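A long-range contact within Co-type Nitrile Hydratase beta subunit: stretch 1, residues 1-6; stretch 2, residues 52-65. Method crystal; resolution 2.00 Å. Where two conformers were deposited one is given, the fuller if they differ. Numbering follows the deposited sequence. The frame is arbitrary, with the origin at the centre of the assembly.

Stretch 1, residues 1-6: MNGIHD
Stretch 2 (52-65) RHSIERMGPAHYLE

The amino-terminal segment of the beta subunit, residues 1-6, packs against a helix-loop-helix element, residues 52-65, burying 459 Å² summed over both sides. No direct hydrogen bond crosses the contact; it is built from apolar packing, one CH-pi interaction, an oblique sulfur-aromatic approach and two bridging waters. The first stretch has no regular helix or strand. It leaves Met 1 with psi 122°, passes through Asn 2 (-81/65) and Gly 3 (-104/178), and closes in a type I beta turn from Gly 3 to Asp 6, with Ile 4 at -65/-21, His 5 at -68/-23 and Asp 6 N donating to Gly 3 O at 3.1 Å. In the second stretch a helix runs through Glu 56, residues 57-59 form the connection, with Met 58 extended at -76/161, and Gly 59 occupies the N-cap position, right before the helix of residues 60-65. In register, Ile 4 CA lies 5.9 Å from Pro 60 CA and His 5 CA 6.1 Å from Glu 56 CA, so the turn addresses both helices.

Met 1 points toward the second stretch and is fully extended, with chi1, chi2 and chi3 all t. This carries CE to 3.3 Å from Glu 56 O and SD to 4.1 Å from Glu 56 CB. The sulfur also lies 4.2 Å from Arg 57 CG and 4.1 Å from His 53 CE1; its approach to the His 53 ring is oblique, 5.1 Å from SD to the ring centroid.

Glu 56 is the hub of the polar network. Chi1 m sets Glu 56 CG over one face of the His 5 ring, 3.4 Å from the centroid and 7° off the normal; chi2 t and chi3 5° then place the carboxylate. His 53, chi1 t and chi2 52°, donates from ND1 to Glu 56 OE1 at 2.9 Å and 174°, which fixes the carboxylate from within its own helix. Water 1 accepts from Met 1 N at 3.1 Å and donates to Glu 56 OE1 at 2.8 Å, linking the chain terminus to the same oxygen. His 5 NE2 lies 3.5 Å from Glu 56 OE2, but the angle is too poor for a hydrogen bond.

His 5 adopts chi1 p (78°) and chi2 -83°, presenting its ring face to Glu 56 and ND1 to water 2 at 2.8 Å. That water donates to Glu 56 O at 2.7 Å and weakly accepts from His 5 N at 3.3 Å, joining the turn to the end of the first helix.

Ile 4 fills the approach to the second helix. Its chi1 t places CG2 3.6 Å from Tyr 63 CD1 and 4.2 Å from Pro 60 CB, and CG1 4.0 Å from Leu 64 CD2; chi2 is p. Tyr 63, chi1 t and chi2 -93°, turns one ring face to His 5 N and brings OH to 3.6 Å from His 5 CB. Leu 64, m then t, starts sideways but ends nearer the turn.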

# COMPACT_ATOMS: atom_id res chain seq x y z
N MET B 1 -4.99 14.50 9.22
CA MET B 1 -4.45 15.73 8.63
C MET B 1 -5.04 15.95 7.25
O MET B 1 -4.91 15.08 6.38
CB MET B 1 -2.93 15.67 8.52
CG MET B 1 -2.36 16.91 7.83
SD MET B 1 -0.60 16.81 7.59
CE MET B 1 -0.30 18.34 6.67
N ASN B 2 -5.70 17.08 7.03
CA ASN B 2 -6.34 17.34 5.74
C ASN B 2 -5.34 17.84 4.72
O ASN B 2 -5.42 18.99 4.27
CB ASN B 2 -7.48 18.33 5.88
CG ASN B 2 -8.62 17.81 6.74
OD1 ASN B 2 -8.66 16.62 7.09
ND2 ASN B 2 -9.55 18.69 7.08
N GLY B 3 -4.39 16.99 4.37
CA GLY B 3 -3.26 17.41 3.55
C GLY B 3 -3.40 16.93 2.13
O GLY B 3 -4.35 16.24 1.79
N ILE B 4 -2.43 17.30 1.30
CA ILE B 4 -2.43 16.98 -0.12
C ILE B 4 -2.34 15.46 -0.40
O ILE B 4 -2.71 15.02 -1.48
CB ILE B 4 -1.26 17.71 -0.80
CG1 ILE B 4 -1.37 17.63 -2.33
CG2 ILE B 4 0.06 17.15 -0.34
CD1 ILE B 4 -2.38 18.54 -2.89
N HIS B 5 -1.85 14.67 0.56
CA HIS B 5 -1.77 13.20 0.43
C HIS B 5 -3.15 12.55 0.40
O HIS B 5 -3.29 11.42 -0.05
CB HIS B 5 -1.01 12.58 1.62
CG HIS B 5 -1.84 12.49 2.87
ND1 HIS B 5 -2.00 13.55 3.73
CD2 HIS B 5 -2.55 11.46 3.39
CE1 HIS B 5 -2.79 13.18 4.73
NE2 HIS B 5 -3.14 11.92 4.54
N ASP B 6 -4.15 13.23 0.94
CA ASP B 6 -5.50 12.66 0.99
C ASP B 6 -6.17 12.94 -0.37
O ASP B 6 -6.94 13.89 -0.51
CB ASP B 6 -6.27 13.27 2.17
CG ASP B 6 -7.63 12.60 2.42
OD1 ASP B 6 -8.12 11.89 1.52
OD2 ASP B 6 -8.22 12.84 3.52
N ARG B 52 4.52 7.33 8.01
CA ARG B 52 3.47 7.86 7.12
C ARG B 52 3.18 9.32 7.41
O ARG B 52 3.03 10.12 6.49
CB ARG B 52 2.17 7.07 7.25
CG ARG B 52 2.27 5.62 6.77
CD ARG B 52 0.87 5.06 6.50
NE ARG B 52 0.94 3.71 5.93
CZ ARG B 52 0.92 2.60 6.66
NH1 ARG B 52 0.81 2.68 7.98
NH2 ARG B 52 0.99 1.42 6.07
N HIS B 53 3.08 9.68 8.69
CA HIS B 53 2.69 11.04 9.03
C HIS B 53 3.79 12.06 8.74
O HIS B 53 3.53 13.24 8.53
CB HIS B 53 2.24 11.13 10.50
CG HIS B 53 1.64 12.45 10.86
ND1 HIS B 53 0.62 13.03 10.13
CD2 HIS B 53 1.92 13.32 11.87
CE1 HIS B 53 0.30 14.19 10.68
NE2 HIS B 53 1.06 14.38 11.73
N SER B 54 5.04 11.60 8.75
CA SER B 54 6.16 12.44 8.36
C SER B 54 6.03 12.85 6.90
O SER B 54 6.25 14.01 6.56
CB SER B 54 7.49 11.71 8.60
OG SER B 54 8.56 12.48 8.11
N ILE B 55 5.64 11.91 6.04
CA ILE B 55 5.41 12.21 4.62
C ILE B 55 4.24 13.18 4.49
O ILE B 55 4.31 14.14 3.71
CB ILE B 55 5.12 10.92 3.83
CG1 ILE B 55 6.41 10.10 3.69
CG2 ILE B 55 4.56 11.24 2.43
CD1 ILE B 55 6.18 8.69 3.09
N GLU B 56 3.18 12.95 5.27
CA GLU B 56 1.98 13.80 5.25
C GLU B 56 2.32 15.27 5.57
O GLU B 56 1.64 16.20 5.11
CB GLU B 56 0.94 13.25 6.24
CG GLU B 56 0.33 11.92 5.75
CD GLU B 56 -0.50 11.20 6.81
OE1 GLU B 56 -0.71 11.75 7.91
OE2 GLU B 56 -0.94 10.06 6.51
N ARG B 57 3.37 15.46 6.36
CA ARG B 57 3.74 16.78 6.84
C ARG B 57 4.74 17.51 5.96
O ARG B 57 5.16 18.62 6.28
CB ARG B 57 4.30 16.67 8.27
CG ARG B 57 3.22 16.33 9.29
CD ARG B 57 3.78 16.33 10.73
NE ARG B 57 4.69 15.20 11.01
CZ ARG B 57 5.98 15.33 11.32
NH1 ARG B 57 6.57 16.55 11.38
NH2 ARG B 57 6.70 14.26 11.59
N MET B 58 5.14 16.92 4.84
CA MET B 58 6.07 17.63 3.98
C MET B 58 5.34 18.74 3.20
O MET B 58 4.11 18.75 3.13
CB MET B 58 6.89 16.66 3.11
CG MET B 58 6.17 15.96 2.00
SD MET B 58 7.18 14.56 1.42
CE MET B 58 8.41 15.38 0.42
N GLY B 59 6.07 19.72 2.68
CA GLY B 59 5.41 20.80 1.96
C GLY B 59 4.59 20.22 0.81
O GLY B 59 5.06 19.30 0.15
N PRO B 60 3.38 20.76 0.58
CA PRO B 60 2.49 20.21 -0.46
C PRO B 60 3.13 20.21 -1.85
O PRO B 60 2.98 19.22 -2.57
CB PRO B 60 1.28 21.16 -0.47
CG PRO B 60 1.46 22.11 0.64
CD PRO B 60 2.73 21.79 1.39
N ALA B 61 3.81 21.29 -2.24
CA ALA B 61 4.44 21.28 -3.55
C ALA B 61 5.56 20.22 -3.60
O ALA B 61 5.75 19.55 -4.61
CB ALA B 61 4.99 22.67 -3.90
N HIS B 62 6.30 20.10 -2.50
CA HIS B 62 7.36 19.11 -2.42
C HIS B 62 6.79 17.70 -2.63
O HIS B 62 7.33 16.90 -3.39
CB HIS B 62 8.06 19.18 -1.06
CG HIS B 62 8.85 20.43 -0.84
ND1 HIS B 62 8.70 21.43 0.06
CD2 HIS B 62 9.98 20.74 -1.57
CE1 HIS B 62 9.72 22.33 -0.15
NE2 HIS B 62 10.47 21.89 -1.14
N TYR B 63 5.69 17.41 -1.93
CA TYR B 63 5.00 16.13 -2.05
C TYR B 63 4.59 15.85 -3.48
O TYR B 63 4.79 14.74 -3.99
CB TYR B 63 3.76 16.11 -1.13
CG TYR B 63 2.97 14.79 -1.14
CD1 TYR B 63 1.89 14.59 -2.01
CD2 TYR B 63 3.31 13.76 -0.27
CE1 TYR B 63 1.17 13.40 -2.01
CE2 TYR B 63 2.59 12.55 -0.26
CZ TYR B 63 1.53 12.37 -1.13
OH TYR B 63 0.84 11.17 -1.10
N LEU B 64 4.05 16.86 -4.16
CA LEU B 64 3.61 16.68 -5.54
C LEU B 64 4.78 16.47 -6.49
O LEU B 64 4.75 15.58 -7.32
CB LEU B 64 2.73 17.85 -6.01
CG LEU B 64 1.35 17.90 -5.36
CD1 LEU B 64 0.64 19.21 -5.67
CD2 LEU B 64 0.49 16.72 -5.78
N GLU B 65 5.81 17.31 -6.38
CA GLU B 65 6.91 17.29 -7.35
C GLU B 65 7.83 16.10 -7.10
O GLU B 65 8.44 15.61 -8.01
CB GLU B 65 7.76 18.58 -7.23
CG GLU B 65 7.01 19.89 -7.44
CD GLU B 65 7.12 20.43 -8.85
OE1 GLU B 65 7.73 21.51 -9.01
OE2 GLU B 65 6.61 19.78 -9.80
O HOH W 1 -3.44 12.01 8.36
O HOH W 2 -0.35 15.79 3.30